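Local coordinates for GTPase-activating protein skywalker (PDB 5HJQ) that acts as a GTPase-activating protein for Rab35 in synaptic vesicle protein recycling and binds phosphoinositides through its TBC domain, at residues I112-H124 with H286-G298. Residues are numbered along the deposited sequence; the frame is centred on the assembly and turned at random.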
loop_
_atom_site.group_PDB
_atom_site.type_symbol
_atom_site.label_atom_id
_atom_site.label_comp_id
_atom_site.label_asym_id
_atom_site.label_seq_id
_atom_site.Cartn_x
_atom_site.Cartn_y
_atom_site.Cartn_z
ATOM N N ILE A 112 -10.245 15.938 -5.887
ATOM C CA ILE A 112 -10.995 14.800 -6.412
ATOM C C ILE A 112 -10.898 13.583 -5.490
ATOM O O ILE A 112 -11.823 12.775 -5.419
ATOM C CB ILE A 112 -10.517 14.403 -7.832
ATOM C CG1 ILE A 112 -11.521 13.453 -8.491
ATOM C CG2 ILE A 112 -9.122 13.775 -7.792
ATOM C CD1 ILE A 112 -11.029 12.842 -9.794
ATOM N N ARG A 113 -9.791 13.467 -4.764
ATOM C CA ARG A 113 -9.545 12.280 -3.955
ATOM C C ARG A 113 -10.457 12.233 -2.740
ATOM O O ARG A 113 -10.806 11.153 -2.262
ATOM C CB ARG A 113 -8.079 12.219 -3.531
ATOM C CG ARG A 113 -7.158 11.959 -4.700
ATOM C CD ARG A 113 -5.776 11.507 -4.268
ATOM N NE ARG A 113 -4.986 11.134 -5.435
ATOM C CZ ARG A 113 -4.342 12.002 -6.207
ATOM N NH1 ARG A 113 -4.382 13.298 -5.928
ATOM N NH2 ARG A 113 -3.652 11.573 -7.256
ATOM N N ALA A 114 -10.857 13.405 -2.258
ATOM C CA ALA A 114 -11.831 13.491 -1.177
ATOM C C ALA A 114 -13.121 12.776 -1.570
ATOM O O ALA A 114 -13.842 12.253 -0.719
ATOM C CB ALA A 114 -12.111 14.941 -0.822
ATOM N N GLN A 115 -13.397 12.745 -2.871
ATOM C CA GLN A 115 -14.572 12.060 -3.390
ATOM C C GLN A 115 -14.236 10.738 -4.083
ATOM O O GLN A 115 -14.979 9.766 -3.959
ATOM C CB GLN A 115 -15.328 12.970 -4.364
ATOM C CG GLN A 115 -16.117 14.089 -3.696
ATOM C CD GLN A 115 -16.920 14.904 -4.690
ATOM O OE1 GLN A 115 -18.123 14.694 -4.853
ATOM N NE2 GLN A 115 -16.257 15.840 -5.361
ATOM N N LEU A 116 -13.129 10.709 -4.822
ATOM C CA LEU A 116 -12.767 9.533 -5.613
ATOM C C LEU A 116 -12.497 8.305 -4.747
ATOM O O LEU A 116 -13.030 7.226 -5.005
ATOM C CB LEU A 116 -11.542 9.828 -6.484
ATOM C CG LEU A 116 -11.011 8.686 -7.355
ATOM C CD1 LEU A 116 -12.123 8.072 -8.194
ATOM C CD2 LEU A 116 -9.878 9.180 -8.246
ATOM N N TRP A 117 -11.676 8.475 -3.717
ATOM C CA TRP A 117 -11.250 7.342 -2.894
ATOM C C TRP A 117 -12.357 6.699 -2.046
ATOM O O TRP A 117 -12.418 5.471 -1.967
ATOM C CB TRP A 117 -10.087 7.758 -1.991
ATOM C CG TRP A 117 -8.775 7.817 -2.708
ATOM C CD1 TRP A 117 -8.566 7.675 -4.048
ATOM C CD2 TRP A 117 -7.486 8.014 -2.119
ATOM N NE1 TRP A 117 -7.224 7.777 -4.332
ATOM C CE2 TRP A 117 -6.541 7.986 -3.164
ATOM C CE3 TRP A 117 -7.040 8.217 -0.811
ATOM C CZ2 TRP A 117 -5.177 8.157 -2.941
ATOM C CZ3 TRP A 117 -5.686 8.378 -0.591
ATOM C CH2 TRP A 117 -4.769 8.351 -1.651
ATOM N N PRO A 118 -13.229 7.505 -1.399
ATOM C CA PRO A 118 -14.297 6.832 -0.646
ATOM C C PRO A 118 -15.217 5.986 -1.524
ATOM O O PRO A 118 -15.783 4.998 -1.052
ATOM C CB PRO A 118 -15.072 7.995 -0.024
ATOM C CG PRO A 118 -14.067 9.073 0.105
ATOM C CD PRO A 118 -13.197 8.951 -1.112
ATOM N N MET A 119 -15.354 6.368 -2.788
ATOM C CA MET A 119 -16.172 5.611 -3.724
ATOM C C MET A 119 -15.488 4.313 -4.157
ATOM O O MET A 119 -16.110 3.248 -4.168
ATOM C CB MET A 119 -16.496 6.458 -4.952
ATOM C CG MET A 119 -17.306 5.718 -5.997
ATOM S SD MET A 119 -17.719 6.740 -7.424
ATOM C CE MET A 119 -16.090 7.103 -8.076
ATOM N N LEU A 120 -14.213 4.413 -4.527
ATOM C CA LEU A 120 -13.443 3.244 -4.955
ATOM C C LEU A 120 -13.430 2.158 -3.883
ATOM O O LEU A 120 -13.664 0.987 -4.175
ATOM C CB LEU A 120 -12.007 3.636 -5.313
ATOM C CG LEU A 120 -11.814 4.592 -6.492
ATOM C CD1 LEU A 120 -10.337 4.895 -6.696
ATOM C CD2 LEU A 120 -12.424 4.010 -7.756
ATOM N N CYS A 121 -13.173 2.555 -2.642
ATOM C CA CYS A 121 -13.164 1.611 -1.531
ATOM C C CYS A 121 -14.552 1.046 -1.265
ATOM O O CYS A 121 -14.694 -0.116 -0.887
ATOM C CB CYS A 121 -12.622 2.276 -0.266
ATOM S SG CYS A 121 -10.866 2.726 -0.347
ATOM N N GLY A 122 -15.573 1.869 -1.474
ATOM C CA GLY A 122 -16.939 1.466 -1.193
ATOM C C GLY A 122 -17.492 0.423 -2.147
ATOM O O GLY A 122 -18.432 -0.297 -1.811
ATOM N N GLN A 123 -16.901 0.331 -3.335
ATOM C CA GLN A 123 -17.442 -0.504 -4.407
ATOM C C GLN A 123 -17.293 -2.007 -4.171
ATOM O O GLN A 123 -17.887 -2.807 -4.892
ATOM C CB GLN A 123 -16.774 -0.144 -5.736
ATOM C CG GLN A 123 -15.450 -0.854 -5.963
ATOM C CD GLN A 123 -14.686 -0.308 -7.153
ATOM O OE1 GLN A 123 -15.146 -0.386 -8.293
ATOM N NE2 GLN A 123 -13.514 0.259 -6.890
ATOM N N HIS A 124 -16.501 -2.392 -3.174
ATOM C CA HIS A 124 -16.246 -3.808 -2.919
ATOM C C HIS A 124 -17.155 -4.346 -1.817
ATOM O O HIS A 124 -16.925 -5.432 -1.284
ATOM C CB HIS A 124 -14.776 -4.034 -2.546
ATOM C CG HIS A 124 -13.813 -3.240 -3.376
ATOM N ND1 HIS A 124 -13.483 -3.585 -4.668
ATOM C CD2 HIS A 124 -13.107 -2.119 -3.093
ATOM C CE1 HIS A 124 -12.619 -2.710 -5.149
ATOM N NE2 HIS A 124 -12.374 -1.809 -4.214
ATOM N N HIS A 286 4.547 9.282 -4.959
ATOM C CA HIS A 286 4.426 8.023 -5.697
ATOM C C HIS A 286 3.363 7.127 -5.079
ATOM O O HIS A 286 2.571 6.507 -5.790
ATOM C CB HIS A 286 5.763 7.271 -5.743
ATOM C CG HIS A 286 6.855 8.010 -6.450
ATOM N ND1 HIS A 286 7.369 9.199 -5.981
ATOM C CD2 HIS A 286 7.542 7.723 -7.580
ATOM C CE1 HIS A 286 8.320 9.616 -6.795
ATOM N NE2 HIS A 286 8.448 8.737 -7.774
ATOM N N LEU A 287 3.358 7.068 -3.750
ATOM C CA LEU A 287 2.374 6.294 -2.997
ATOM C C LEU A 287 0.939 6.653 -3.358
ATOM O O LEU A 287 0.087 5.775 -3.499
ATOM C CB LEU A 287 2.565 6.504 -1.494
ATOM C CG LEU A 287 3.582 5.662 -0.734
ATOM C CD1 LEU A 287 3.568 6.049 0.733
ATOM C CD2 LEU A 287 3.262 4.192 -0.910
ATOM N N VAL A 288 0.678 7.950 -3.486
ATOM C CA VAL A 288 -0.667 8.445 -3.753
ATOM C C VAL A 288 -1.217 7.912 -5.074
ATOM O O VAL A 288 -2.325 7.375 -5.119
ATOM C CB VAL A 288 -0.697 9.985 -3.770
ATOM C CG1 VAL A 288 -2.044 10.483 -4.252
ATOM C CG2 VAL A 288 -0.385 10.530 -2.386
ATOM N N ARG A 289 -0.439 8.054 -6.141
ATOM C CA ARG A 289 -0.831 7.520 -7.440
ATOM C C ARG A 289 -1.029 6.006 -7.371
ATOM O O ARG A 289 -1.937 5.463 -8.001
ATOM C CB ARG A 289 0.212 7.867 -8.502
ATOM C CG ARG A 289 0.292 9.344 -8.835
ATOM C CD ARG A 289 -0.956 9.814 -9.565
ATOM N NE ARG A 289 -1.119 9.175 -10.868
ATOM C CZ ARG A 289 -2.057 8.275 -11.144
ATOM N NH1 ARG A 289 -2.923 7.909 -10.210
ATOM N NH2 ARG A 289 -2.137 7.745 -12.357
ATOM N N ILE A 290 -0.181 5.331 -6.598
ATOM C CA ILE A 290 -0.308 3.891 -6.399
ATOM C C ILE A 290 -1.614 3.556 -5.682
ATOM O O ILE A 290 -2.321 2.623 -6.063
ATOM C CB ILE A 290 0.880 3.319 -5.594
ATOM C CG1 ILE A 290 2.171 3.407 -6.407
ATOM C CG2 ILE A 290 0.622 1.874 -5.201
ATOM C CD1 ILE A 290 3.389 2.895 -5.671
ATOM N N MET A 291 -1.934 4.324 -4.646
ATOM C CA MET A 291 -3.183 4.129 -3.915
ATOM C C MET A 291 -4.411 4.305 -4.804
ATOM O O MET A 291 -5.405 3.597 -4.632
ATOM C CB MET A 291 -3.261 5.088 -2.727
ATOM C CG MET A 291 -2.348 4.705 -1.562
ATOM S SD MET A 291 -2.572 3.003 -0.992
ATOM C CE MET A 291 -1.040 2.266 -1.544
ATOM N N ASP A 292 -4.333 5.242 -5.749
ATOM C CA ASP A 292 -5.413 5.472 -6.711
ATOM C C ASP A 292 -5.846 4.188 -7.407
ATOM O O ASP A 292 -7.035 3.873 -7.470
ATOM C CB ASP A 292 -4.994 6.500 -7.769
ATOM C CG ASP A 292 -4.936 7.914 -7.226
ATOM O OD1 ASP A 292 -5.602 8.193 -6.204
ATOM O OD2 ASP A 292 -4.226 8.750 -7.827
ATOM N N CYS A 293 -4.874 3.452 -7.934
ATOM C CA CYS A 293 -5.157 2.210 -8.641
ATOM C C CYS A 293 -5.421 1.064 -7.671
ATOM O O CYS A 293 -6.286 0.218 -7.914
ATOM C CB CYS A 293 -3.997 1.859 -9.573
ATOM S SG CYS A 293 -3.633 3.144 -10.800
ATOM N N TYR A 294 -4.678 1.056 -6.568
ATOM C CA TYR A 294 -4.782 0.015 -5.549
ATOM C C TYR A 294 -6.187 -0.099 -4.964
ATOM O O TYR A 294 -6.702 -1.206 -4.790
ATOM C CB TYR A 294 -3.768 0.285 -4.434
ATOM C CG TYR A 294 -3.969 -0.515 -3.162
ATOM C CD1 TYR A 294 -3.574 -1.845 -3.084
ATOM C CD2 TYR A 294 -4.533 0.070 -2.032
ATOM C CE1 TYR A 294 -3.747 -2.575 -1.927
ATOM C CE2 TYR A 294 -4.712 -0.656 -0.866
ATOM C CZ TYR A 294 -4.307 -1.981 -0.823
ATOM O OH TYR A 294 -4.469 -2.728 0.322
ATOM N N PHE A 295 -6.809 1.043 -4.678
ATOM C CA PHE A 295 -8.152 1.065 -4.096
ATOM C C PHE A 295 -9.210 0.566 -5.079
ATOM O O PHE A 295 -10.372 0.382 -4.711
ATOM C CB PHE A 295 -8.522 2.477 -3.625
ATOM C CG PHE A 295 -7.752 2.938 -2.421
ATOM C CD1 PHE A 295 -7.393 2.041 -1.430
ATOM C CD2 PHE A 295 -7.380 4.266 -2.283
ATOM C CE1 PHE A 295 -6.683 2.456 -0.321
ATOM C CE2 PHE A 295 -6.665 4.688 -1.173
ATOM C CZ PHE A 295 -6.314 3.779 -0.194
ATOM N N HIS A 296 -8.804 0.351 -6.326
ATOM C CA HIS A 296 -9.715 -0.122 -7.362
ATOM C C HIS A 296 -9.416 -1.568 -7.751
ATOM O O HIS A 296 -10.326 -2.387 -7.881
ATOM C CB HIS A 296 -9.626 0.782 -8.593
ATOM C CG HIS A 296 -10.631 0.461 -9.659
ATOM N ND1 HIS A 296 -11.985 0.420 -9.415
ATOM C CD2 HIS A 296 -10.473 0.176 -10.971
ATOM C CE1 HIS A 296 -12.622 0.112 -10.532
ATOM N NE2 HIS A 296 -11.726 -0.040 -11.492
ATOM N N GLU A 297 -8.134 -1.874 -7.931
ATOM C CA GLU A 297 -7.712 -3.186 -8.412
ATOM C C GLU A 297 -7.387 -4.147 -7.277
ATOM O O GLU A 297 -7.752 -5.321 -7.327
ATOM C CB GLU A 297 -6.496 -3.046 -9.328
ATOM C CG GLU A 297 -6.676 -2.039 -10.450
ATOM C CD GLU A 297 -5.536 -2.077 -11.447
ATOM O OE1 GLU A 297 -5.173 -3.189 -11.893
ATOM O OE2 GLU A 297 -5.005 -0.996 -11.785
ATOM N N GLY A 298 -6.691 -3.654 -6.260
ATOM C CA GLY A 298 -6.316 -4.492 -5.137
ATOM C C GLY A 298 -4.817 -4.647 -4.993
ATOM O O GLY A 298 -4.051 -3.846 -5.524
#
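Arg113 and Asp292 meet with their guanidinium and carboxylate planes 9° apart, a side-on, two-nitrogen salt bridge: NE reaches Asp292 OD1 and NH2 lies 2.9 Å from Asp292 OD2, both on syn lone pairs. The chain, extended from CG to NE, carries the group there, while Val288 CG1 covers one guanidinium face and Arg113 NH1 bonds to Pro107 O. Arg289 NH1 approaches Asp292 OD2 from the anti side at 2.8 Å, so two arginines probably favour the charged carboxylate. Trp117 NE1 meets Asp292 OD1 nearly end-on, and the indole lies between Arg113 CD on one face and the edge of Phe295 on the other, a T-shaped pair with planes at 77°. With an alanine in place of Trp117, the Phe295 edge would probably lose its platform and Asp292 OD1 one of its two donors. Cys121 SG sits over a Phe295 face, 4.0 Å from the ring centroid. Beyond, Gln123 NE2 donates to His296 ND1 (3.0 Å), and His124 NE2 to Phe295 O. The axes of helices 113-122 and 286-297 pass 8.3 Å apart at 27° in the all-helical TBC domain; helix 197-204 packs on Trp117 and Phe295, and helix 347-356 touches Arg289 and Glu297, an inositol trisphosphate pocket residue.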